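PDB 1NF2: phosphatase from Thermotoga maritima, which probably hydrolyses phosphate esters as a magnesium-dependent phosphatase of the haloacid dehalogenase (HAD) family, with a distinctive substrate-binding domain. Local coordinates for residues A[147-161]-A[174-186]. Residues are numbered along the deposited sequence; the frame is centred on the assembly and turned at random.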
ATOM      1  N   LYS A 147      -8.691  -5.307   6.263  1.00 20.39           N
ATOM      2  CA  LYS A 147      -7.718  -5.904   7.159  1.00 20.20           C
ATOM      3  C   LYS A 147      -7.961  -5.595   8.630  1.00 18.88           C
ATOM      4  O   LYS A 147      -8.686  -4.668   8.982  1.00 16.68           O
ATOM      5  CB  LYS A 147      -6.289  -5.516   6.771  1.00 34.90           C
ATOM      6  CG  LYS A 147      -5.905  -4.078   7.000  1.00 36.81           C
ATOM      7  CD  LYS A 147      -4.424  -3.902   6.690  1.00 41.38           C
ATOM      8  CE  LYS A 147      -3.993  -2.446   6.724  1.00 41.61           C
ATOM      9  NZ  LYS A 147      -2.591  -2.302   6.234  1.00 38.86           N
ATOM     10  N   LEU A 148      -7.347  -6.409   9.479  1.00 15.43           N
ATOM     11  CA  LEU A 148      -7.469  -6.272  10.918  1.00 17.74           C
ATOM     12  C   LEU A 148      -6.082  -5.999  11.436  1.00 18.74           C
ATOM     13  O   LEU A 148      -5.093  -6.430  10.846  1.00 18.07           O
ATOM     14  CB  LEU A 148      -8.010  -7.573  11.532  1.00 19.46           C
ATOM     15  CG  LEU A 148      -9.409  -7.937  11.031  1.00 19.22           C
ATOM     16  CD1 LEU A 148      -9.793  -9.342  11.490  1.00 22.01           C
ATOM     17  CD2 LEU A 148     -10.404  -6.912  11.536  1.00 18.77           C
ATOM     18  N   LEU A 149      -6.009  -5.274  12.538  1.00 26.86           N
ATOM     19  CA  LEU A 149      -4.725  -4.953  13.120  1.00 30.83           C
ATOM     20  C   LEU A 149      -4.830  -5.015  14.632  1.00 31.95           C
ATOM     21  O   LEU A 149      -5.764  -4.474  15.218  1.00 33.51           O
ATOM     22  CB  LEU A 149      -4.287  -3.556  12.670  1.00 57.17           C
ATOM     23  CG  LEU A 149      -2.885  -3.094  13.073  1.00 60.08           C
ATOM     24  CD1 LEU A 149      -2.460  -1.937  12.188  1.00 64.07           C
ATOM     25  CD2 LEU A 149      -2.866  -2.690  14.535  1.00 62.04           C
ATOM     26  N   LEU A 150      -3.876  -5.695  15.256  1.00 22.96           N
ATOM     27  CA  LEU A 150      -3.844  -5.801  16.705  1.00 24.13           C
ATOM     28  C   LEU A 150      -2.666  -4.990  17.211  1.00 25.30           C
ATOM     29  O   LEU A 150      -1.597  -4.988  16.600  1.00 22.29           O
ATOM     30  CB  LEU A 150      -3.679  -7.257  17.148  1.00 37.91           C
ATOM     31  CG  LEU A 150      -4.931  -8.139  17.168  1.00 38.53           C
ATOM     32  CD1 LEU A 150      -5.496  -8.282  15.767  1.00 37.23           C
ATOM     33  CD2 LEU A 150      -4.567  -9.496  17.752  1.00 37.06           C
ATOM     34  N   ILE A 151      -2.866  -4.307  18.329  1.00 42.77           N
ATOM     35  CA  ILE A 151      -1.815  -3.492  18.916  1.00 45.70           C
ATOM     36  C   ILE A 151      -1.569  -3.906  20.369  1.00 46.79           C
ATOM     37  O   ILE A 151      -2.475  -3.857  21.204  1.00 47.39           O
ATOM     38  CB  ILE A 151      -2.190  -1.986  18.824  1.00 46.83           C
ATOM     39  CG1 ILE A 151      -1.317  -1.152  19.763  1.00 46.41           C
ATOM     40  CG2 ILE A 151      -3.667  -1.800  19.125  1.00 48.40           C
ATOM     41  CD1 ILE A 151       0.129  -1.108  19.382  1.00 46.71           C
ATOM     42  N   ASP A 152      -0.342  -4.335  20.654  1.00 33.69           N
ATOM     43  CA  ASP A 152       0.029  -4.753  22.000  1.00 34.64           C
ATOM     44  C   ASP A 152       1.543  -4.649  22.166  1.00 35.75           C
ATOM     45  O   ASP A 152       2.254  -4.276  21.231  1.00 33.94           O
ATOM     46  CB  ASP A 152      -0.425  -6.196  22.258  1.00 41.30           C
ATOM     47  CG  ASP A 152      -0.819  -6.438  23.715  1.00 42.18           C
ATOM     48  OD1 ASP A 152       0.050  -6.290  24.608  1.00 41.43           O
ATOM     49  OD2 ASP A 152      -2.000  -6.772  23.968  1.00 40.03           O
ATOM     50  N   THR A 153       2.030  -4.973  23.361  1.00 40.30           N
ATOM     51  CA  THR A 153       3.457  -4.924  23.636  1.00 43.11           C
ATOM     52  C   THR A 153       4.127  -5.918  22.699  1.00 44.95           C
ATOM     53  O   THR A 153       3.529  -6.928  22.331  1.00 44.24           O
ATOM     54  CB  THR A 153       3.768  -5.321  25.094  1.00 62.98           C
ATOM     55  OG1 THR A 153       3.757  -6.748  25.218  1.00 65.13           O
ATOM     56  CG2 THR A 153       2.723  -4.737  26.036  1.00 63.68           C
ATOM     57  N   PRO A 154       5.375  -5.643  22.294  1.00 52.98           N
ATOM     58  CA  PRO A 154       6.071  -6.563  21.389  1.00 54.57           C
ATOM     59  C   PRO A 154       6.043  -7.977  21.948  1.00 56.33           C
ATOM     60  O   PRO A 154       6.102  -8.958  21.208  1.00 57.52           O
ATOM     61  CB  PRO A 154       7.481  -5.983  21.333  1.00 47.27           C
ATOM     62  CG  PRO A 154       7.234  -4.514  21.497  1.00 47.06           C
ATOM     63  CD  PRO A 154       6.229  -4.491  22.627  1.00 46.06           C
ATOM     64  N   GLU A 155       5.937  -8.059  23.269  1.00 50.60           N
ATOM     65  CA  GLU A 155       5.901  -9.330  23.980  1.00 52.25           C
ATOM     66  C   GLU A 155       4.648 -10.143  23.659  1.00 50.13           C
ATOM     67  O   GLU A 155       4.715 -11.167  22.976  1.00 50.18           O
ATOM     68  CB  GLU A 155       5.972  -9.071  25.487  1.00 80.23           C
ATOM     69  CG  GLU A 155       5.900 -10.320  26.345  1.00 86.66           C
ATOM     70  CD  GLU A 155       7.020 -11.295  26.050  1.00 90.05           C
ATOM     71  OE1 GLU A 155       7.100 -12.332  26.740  1.00 92.63           O
ATOM     72  OE2 GLU A 155       7.821 -11.028  25.129  1.00 92.50           O
ATOM     73  N   ARG A 156       3.509  -9.673  24.157  1.00 43.21           N
ATOM     74  CA  ARG A 156       2.240 -10.349  23.950  1.00 42.06           C
ATOM     75  C   ARG A 156       1.857 -10.439  22.475  1.00 40.94           C
ATOM     76  O   ARG A 156       1.177 -11.380  22.061  1.00 38.87           O
ATOM     77  CB  ARG A 156       1.134  -9.638  24.739  1.00 55.81           C
ATOM     78  CG  ARG A 156      -0.027 -10.549  25.126  1.00 58.05           C
ATOM     79  CD  ARG A 156      -0.865  -9.934  26.239  1.00 59.09           C
ATOM     80  NE  ARG A 156      -2.025  -9.206  25.735  1.00 60.31           N
ATOM     81  CZ  ARG A 156      -3.133  -9.788  25.288  1.00 60.19           C
ATOM     82  NH1 ARG A 156      -3.233 -11.111  25.283  1.00 60.11           N
ATOM     83  NH2 ARG A 156      -4.142  -9.049  24.850  1.00 59.15           N
ATOM     84  N   LEU A 157       2.300  -9.467  21.681  1.00 46.83           N
ATOM     85  CA  LEU A 157       1.986  -9.462  20.258  1.00 45.37           C
ATOM     86  C   LEU A 157       2.709 -10.606  19.551  1.00 45.18           C
ATOM     87  O   LEU A 157       2.189 -11.179  18.594  1.00 45.98           O
ATOM     88  CB  LEU A 157       2.377  -8.123  19.624  1.00 35.02           C
ATOM     89  CG  LEU A 157       1.595  -7.729  18.369  1.00 33.03           C
ATOM     90  CD1 LEU A 157       0.125  -7.540  18.733  1.00 29.52           C
ATOM     91  CD2 LEU A 157       2.159  -6.445  17.781  1.00 30.46           C
ATOM     92  N   ASP A 158       3.910 -10.936  20.019  1.00 37.30           N
ATOM     93  CA  ASP A 158       4.673 -12.034  19.428  1.00 38.35           C
ATOM     94  C   ASP A 158       3.951 -13.348  19.702  1.00 37.89           C
ATOM     95  O   ASP A 158       4.048 -14.299  18.925  1.00 37.34           O
ATOM     96  CB  ASP A 158       6.082 -12.102  20.022  1.00 71.94           C
ATOM     97  CG  ASP A 158       7.060 -11.176  19.327  1.00 74.53           C
ATOM     98  OD1 ASP A 158       8.234 -11.130  19.752  1.00 76.81           O
ATOM     99  OD2 ASP A 158       6.660 -10.497  18.358  1.00 75.51           O
ATOM    100  N   GLU A 159       3.233 -13.393  20.820  1.00 42.50           N
ATOM    101  CA  GLU A 159       2.490 -14.585  21.199  1.00 42.91           C
ATOM    102  C   GLU A 159       1.196 -14.648  20.393  1.00 40.64           C
ATOM    103  O   GLU A 159       0.839 -15.695  19.856  1.00 40.09           O
ATOM    104  CB  GLU A 159       2.187 -14.561  22.701  1.00 67.98           C
ATOM    105  CG  GLU A 159       3.441 -14.519  23.569  1.00 72.94           C
ATOM    106  CD  GLU A 159       3.142 -14.412  25.055  1.00 75.73           C
ATOM    107  OE1 GLU A 159       4.104 -14.352  25.848  1.00 77.88           O
ATOM    108  OE2 GLU A 159       1.953 -14.386  25.434  1.00 77.83           O
ATOM    109  N   LEU A 160       0.499 -13.520  20.304  1.00 38.10           N
ATOM    110  CA  LEU A 160      -0.739 -13.469  19.547  1.00 35.36           C
ATOM    111  C   LEU A 160      -0.472 -13.857  18.099  1.00 33.80           C
ATOM    112  O   LEU A 160      -1.241 -14.600  17.492  1.00 33.54           O
ATOM    113  CB  LEU A 160      -1.344 -12.072  19.621  1.00 34.67           C
ATOM    114  CG  LEU A 160      -1.831 -11.680  21.014  1.00 34.54           C
ATOM    115  CD1 LEU A 160      -2.413 -10.279  20.980  1.00 33.39           C
ATOM    116  CD2 LEU A 160      -2.879 -12.683  21.486  1.00 34.89           C
ATOM    117  N   LYS A 161       0.633 -13.359  17.556  1.00 36.44           N
ATOM    118  CA  LYS A 161       1.028 -13.661  16.186  1.00 34.69           C
ATOM    119  C   LYS A 161       1.089 -15.178  16.018  1.00 34.67           C
ATOM    120  O   LYS A 161       0.514 -15.744  15.091  1.00 34.79           O
ATOM    121  CB  LYS A 161       2.401 -13.050  15.910  1.00 36.51           C
ATOM    122  CG  LYS A 161       2.783 -12.946  14.450  1.00 38.33           C
ATOM    123  CD  LYS A 161       3.305 -14.244  13.882  1.00 39.98           C
ATOM    124  CE  LYS A 161       3.721 -14.047  12.430  1.00 40.64           C
ATOM    125  NZ  LYS A 161       4.407 -15.241  11.863  1.00 41.10           N
ATOM    126  N   VAL A 174      -1.003 -13.369   8.164  1.00 25.11           N
ATOM    127  CA  VAL A 174      -0.787 -12.725   9.455  1.00 25.10           C
ATOM    128  C   VAL A 174       0.691 -12.389   9.648  1.00 25.28           C
ATOM    129  O   VAL A 174       1.546 -13.263   9.559  1.00 23.30           O
ATOM    130  CB  VAL A 174      -1.259 -13.636  10.613  1.00 35.51           C
ATOM    131  CG1 VAL A 174      -2.737 -13.952  10.461  1.00 35.87           C
ATOM    132  CG2 VAL A 174      -0.467 -14.917  10.615  1.00 37.97           C
ATOM    133  N   PHE A 175       0.993 -11.118   9.907  1.00 26.83           N
ATOM    134  CA  PHE A 175       2.386 -10.716  10.096  1.00 28.93           C
ATOM    135  C   PHE A 175       2.544  -9.437  10.906  1.00 29.70           C
ATOM    136  O   PHE A 175       1.627  -8.619  10.998  1.00 28.70           O
ATOM    137  CB  PHE A 175       3.089 -10.539   8.737  1.00 34.90           C
ATOM    138  CG  PHE A 175       2.597  -9.355   7.943  1.00 34.79           C
ATOM    139  CD1 PHE A 175       1.363  -9.392   7.300  1.00 35.09           C
ATOM    140  CD2 PHE A 175       3.354  -8.190   7.868  1.00 34.70           C
ATOM    141  CE1 PHE A 175       0.882  -8.280   6.593  1.00 34.35           C
ATOM    142  CE2 PHE A 175       2.885  -7.071   7.167  1.00 36.29           C
ATOM    143  CZ  PHE A 175       1.644  -7.118   6.527  1.00 35.88           C
ATOM    144  N   LYS A 176       3.720  -9.284  11.502  1.00 35.52           N
ATOM    145  CA  LYS A 176       4.036  -8.106  12.293  1.00 39.49           C
ATOM    146  C   LYS A 176       4.510  -7.043  11.312  1.00 41.98           C
ATOM    147  O   LYS A 176       5.373  -7.313  10.473  1.00 41.66           O
ATOM    148  CB  LYS A 176       5.157  -8.418  13.286  1.00 45.50           C
ATOM    149  CG  LYS A 176       4.806  -9.450  14.345  1.00 46.90           C
ATOM    150  CD  LYS A 176       4.000  -8.842  15.478  1.00 48.46           C
ATOM    151  CE  LYS A 176       4.798  -7.772  16.216  1.00 50.35           C
ATOM    152  NZ  LYS A 176       6.096  -8.284  16.737  1.00 50.84           N
ATOM    153  N   SER A 177       3.938  -5.847  11.392  1.00 42.11           N
ATOM    154  CA  SER A 177       4.355  -4.770  10.502  1.00 45.68           C
ATOM    155  C   SER A 177       5.462  -4.029  11.236  1.00 47.89           C
ATOM    156  O   SER A 177       6.380  -3.480  10.626  1.00 47.77           O
ATOM    157  CB  SER A 177       3.190  -3.824  10.204  1.00 49.34           C
ATOM    158  OG  SER A 177       2.730  -3.186  11.380  1.00 52.83           O
ATOM    159  N   PHE A 178       5.355  -4.042  12.563  1.00 51.99           N
ATOM    160  CA  PHE A 178       6.317  -3.414  13.456  1.00 54.31           C
ATOM    161  C   PHE A 178       6.184  -4.062  14.831  1.00 52.49           C
ATOM    162  O   PHE A 178       5.210  -4.762  15.101  1.00 52.33           O
ATOM    163  CB  PHE A 178       6.068  -1.903  13.538  1.00 79.67           C
ATOM    164  CG  PHE A 178       6.485  -1.155  12.301  1.00 86.31           C
ATOM    165  CD1 PHE A 178       7.789  -1.263  11.819  1.00 89.05           C
ATOM    166  CD2 PHE A 178       5.577  -0.364  11.604  1.00 89.11           C
ATOM    167  CE1 PHE A 178       8.182  -0.596  10.657  1.00 90.53           C
ATOM    168  CE2 PHE A 178       5.961   0.306  10.442  1.00 91.06           C
ATOM    169  CZ  PHE A 178       7.266   0.189   9.969  1.00 91.16           C
ATOM    170  N   PRO A 179       7.168  -3.845  15.714  1.00 51.65           N
ATOM    171  CA  PRO A 179       7.167  -4.413  17.066  1.00 49.12           C
ATOM    172  C   PRO A 179       5.828  -4.406  17.799  1.00 46.33           C
ATOM    173  O   PRO A 179       5.520  -5.332  18.545  1.00 46.60           O
ATOM    174  CB  PRO A 179       8.221  -3.577  17.781  1.00 51.01           C
ATOM    175  CG  PRO A 179       9.228  -3.362  16.703  1.00 51.82           C
ATOM    176  CD  PRO A 179       8.363  -3.008  15.505  1.00 52.28           C
ATOM    177  N   THR A 180       5.029  -3.369  17.589  1.00 32.76           N
ATOM    178  CA  THR A 180       3.749  -3.285  18.273  1.00 30.07           C
ATOM    179  C   THR A 180       2.526  -3.378  17.366  1.00 29.04           C
ATOM    180  O   THR A 180       1.409  -3.137  17.816  1.00 28.49           O
ATOM    181  CB  THR A 180       3.651  -1.983  19.087  1.00 51.37           C
ATOM    182  OG1 THR A 180       3.876  -0.861  18.223  1.00 51.57           O
ATOM    183  CG2 THR A 180       4.686  -1.977  20.205  1.00 51.48           C
ATOM    184  N   TYR A 181       2.722  -3.730  16.098  1.00 38.23           N
ATOM    185  CA  TYR A 181       1.592  -3.843  15.171  1.00 37.49           C
ATOM    186  C   TYR A 181       1.528  -5.205  14.482  1.00 35.10           C
ATOM    187  O   TYR A 181       2.479  -5.628  13.821  1.00 34.19           O
ATOM    188  CB  TYR A 181       1.643  -2.735  14.108  1.00 50.58           C
ATOM    189  CG  TYR A 181       1.736  -1.330  14.664  1.00 54.41           C
ATOM    190  CD1 TYR A 181       1.031  -0.962  15.811  1.00 56.25           C
ATOM    191  CD2 TYR A 181       2.524  -0.364  14.038  1.00 57.29           C
ATOM    192  CE1 TYR A 181       1.111   0.332  16.325  1.00 58.76           C
ATOM    193  CE2 TYR A 181       2.608   0.938  14.542  1.00 58.85           C
ATOM    194  CZ  TYR A 181       1.899   1.275  15.686  1.00 59.48           C
ATOM    195  OH  TYR A 181       1.967   2.556  16.184  1.00 61.41           O
ATOM    196  N   LEU A 182       0.393  -5.879  14.644  1.00 25.43           N
ATOM    197  CA  LEU A 182       0.163  -7.196  14.047  1.00 23.39           C
ATOM    198  C   LEU A 182      -0.944  -7.005  13.020  1.00 20.87           C
ATOM    199  O   LEU A 182      -2.013  -6.478  13.344  1.00 19.75           O
ATOM    200  CB  LEU A 182      -0.312  -8.186  15.115  1.00 39.60           C
ATOM    201  CG  LEU A 182       0.061  -9.668  15.001  1.00 41.58           C
ATOM    202  CD1 LEU A 182      -0.866 -10.465  15.908  1.00 42.67           C
ATOM    203  CD2 LEU A 182      -0.049 -10.160  13.570  1.00 41.90           C
ATOM    204  N   GLU A 183      -0.697  -7.435  11.790  1.00 24.21           N
ATOM    205  CA  GLU A 183      -1.687  -7.275  10.732  1.00 23.80           C
ATOM    206  C   GLU A 183      -2.221  -8.585  10.183  1.00 20.91           C
ATOM    207  O   GLU A 183      -1.491  -9.565  10.076  1.00 20.81           O
ATOM    208  CB  GLU A 183      -1.095  -6.485   9.563  1.00 36.21           C
ATOM    209  CG  GLU A 183      -0.707  -5.054   9.874  1.00 41.87           C
ATOM    210  CD  GLU A 183      -0.279  -4.290   8.622  1.00 45.69           C
ATOM    211  OE1 GLU A 183      -1.096  -4.165   7.683  1.00 49.05           O
ATOM    212  OE2 GLU A 183       0.874  -3.819   8.575  1.00 48.08           O
ATOM    213  N   ILE A 184      -3.504  -8.580   9.835  1.00 20.20           N
ATOM    214  CA  ILE A 184      -4.167  -9.733   9.235  1.00 18.96           C
ATOM    215  C   ILE A 184      -4.756  -9.206   7.936  1.00 16.78           C
ATOM    216  O   ILE A 184      -5.600  -8.307   7.960  1.00 16.06           O
ATOM    217  CB  ILE A 184      -5.326 -10.277  10.107  1.00 26.08           C
ATOM    218  CG1 ILE A 184      -4.792 -10.818  11.434  1.00 28.54           C
ATOM    219  CG2 ILE A 184      -6.033 -11.399   9.374  1.00 24.57           C
ATOM    220  CD1 ILE A 184      -4.460  -9.770  12.425  1.00 36.29           C
ATOM    221  N   VAL A 185      -4.321  -9.759   6.807  1.00 18.11           N
ATOM    222  CA  VAL A 185      -4.801  -9.300   5.505  1.00 17.19           C
ATOM    223  C   VAL A 185      -5.205 -10.428   4.557  1.00 20.46           C
ATOM    224  O   VAL A 185      -4.859 -11.597   4.772  1.00 18.25           O
ATOM    225  CB  VAL A 185      -3.720  -8.444   4.806  1.00 20.79           C
ATOM    226  CG1 VAL A 185      -3.403  -7.209   5.660  1.00 19.80           C
ATOM    227  CG2 VAL A 185      -2.456  -9.285   4.575  1.00 16.82           C
ATOM    228  N   PRO A 186      -5.934 -10.085   3.477  1.00 24.82           N
ATOM    229  CA  PRO A 186      -6.365 -11.100   2.519  1.00 27.15           C
ATOM    230  C   PRO A 186      -5.178 -11.939   2.085  1.00 30.26           C
ATOM    231  O   PRO A 186      -4.082 -11.423   1.877  1.00 29.28           O
ATOM    232  CB  PRO A 186      -6.970 -10.275   1.395  1.00 33.49           C
ATOM    233  CG  PRO A 186      -7.575  -9.127   2.147  1.00 33.46           C
ATOM    234  CD  PRO A 186      -6.450  -8.760   3.088  1.00 32.69           C
TER
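L148 and L150 of strand 147-151 pair antiparallel with I184 and L182 of strand 181-186 through four nearly straight backbone bonds, the shortest L150 N to L182 O, 2.8 Å, the longest L148 N to I184 O, 3.0 Å. The side chains of these four residues share the face beneath helices 85-95 and 154-168, and here packing is tight. L150 CD1 meets I184 CD1 at 3.8 Å, while I91, I92 and I95 cover L148, L150 and I184. L182 CB lies 3.7 Å from L157 CD1; with CG swung roughly away from the backbone N (chi1 -148°), L182 sets CD1 beside L160 and K161.

On the solvent side of this helix packing, K176 curls through three bent torsions, laying CD and CE against L157 before NZ reaches OD2 of exposed D158 (2.8 Å). Replacing this lysine, K176, by an alanine is likely to leave D158 without its cation and L157 without the cover of CD and CE. T153 caps the helix, OG1 accepting from R156 N.

On the opposite face of the sheet L149 and I151 are buried, and Y122 of helix 117-125 touches L149 and meets the Y181 ring edge-to-face. The K147-E183 end is looser and polar: K147 stretches alongside V185 and forms a salt bridge, NZ meeting E183 OE1 at 2.8 Å on its syn side but 33° out of the carboxylate plane; Y105 adds a cation-pi partner.

The bulge of S177 and F178 against Y181 and the type I turn F178-Y181 link strands 172-178 and 181-186, with F178 about 9 Å from the metal ligand D10, side chain to side chain. Strand 147-151, helix 154-168 and strand 172-178 thus form a split beta-alpha-beta unit, its parallel strands parted by antiparallel 181-186, in the alpha/beta cap domain of a Cof-type HAD phosphatase.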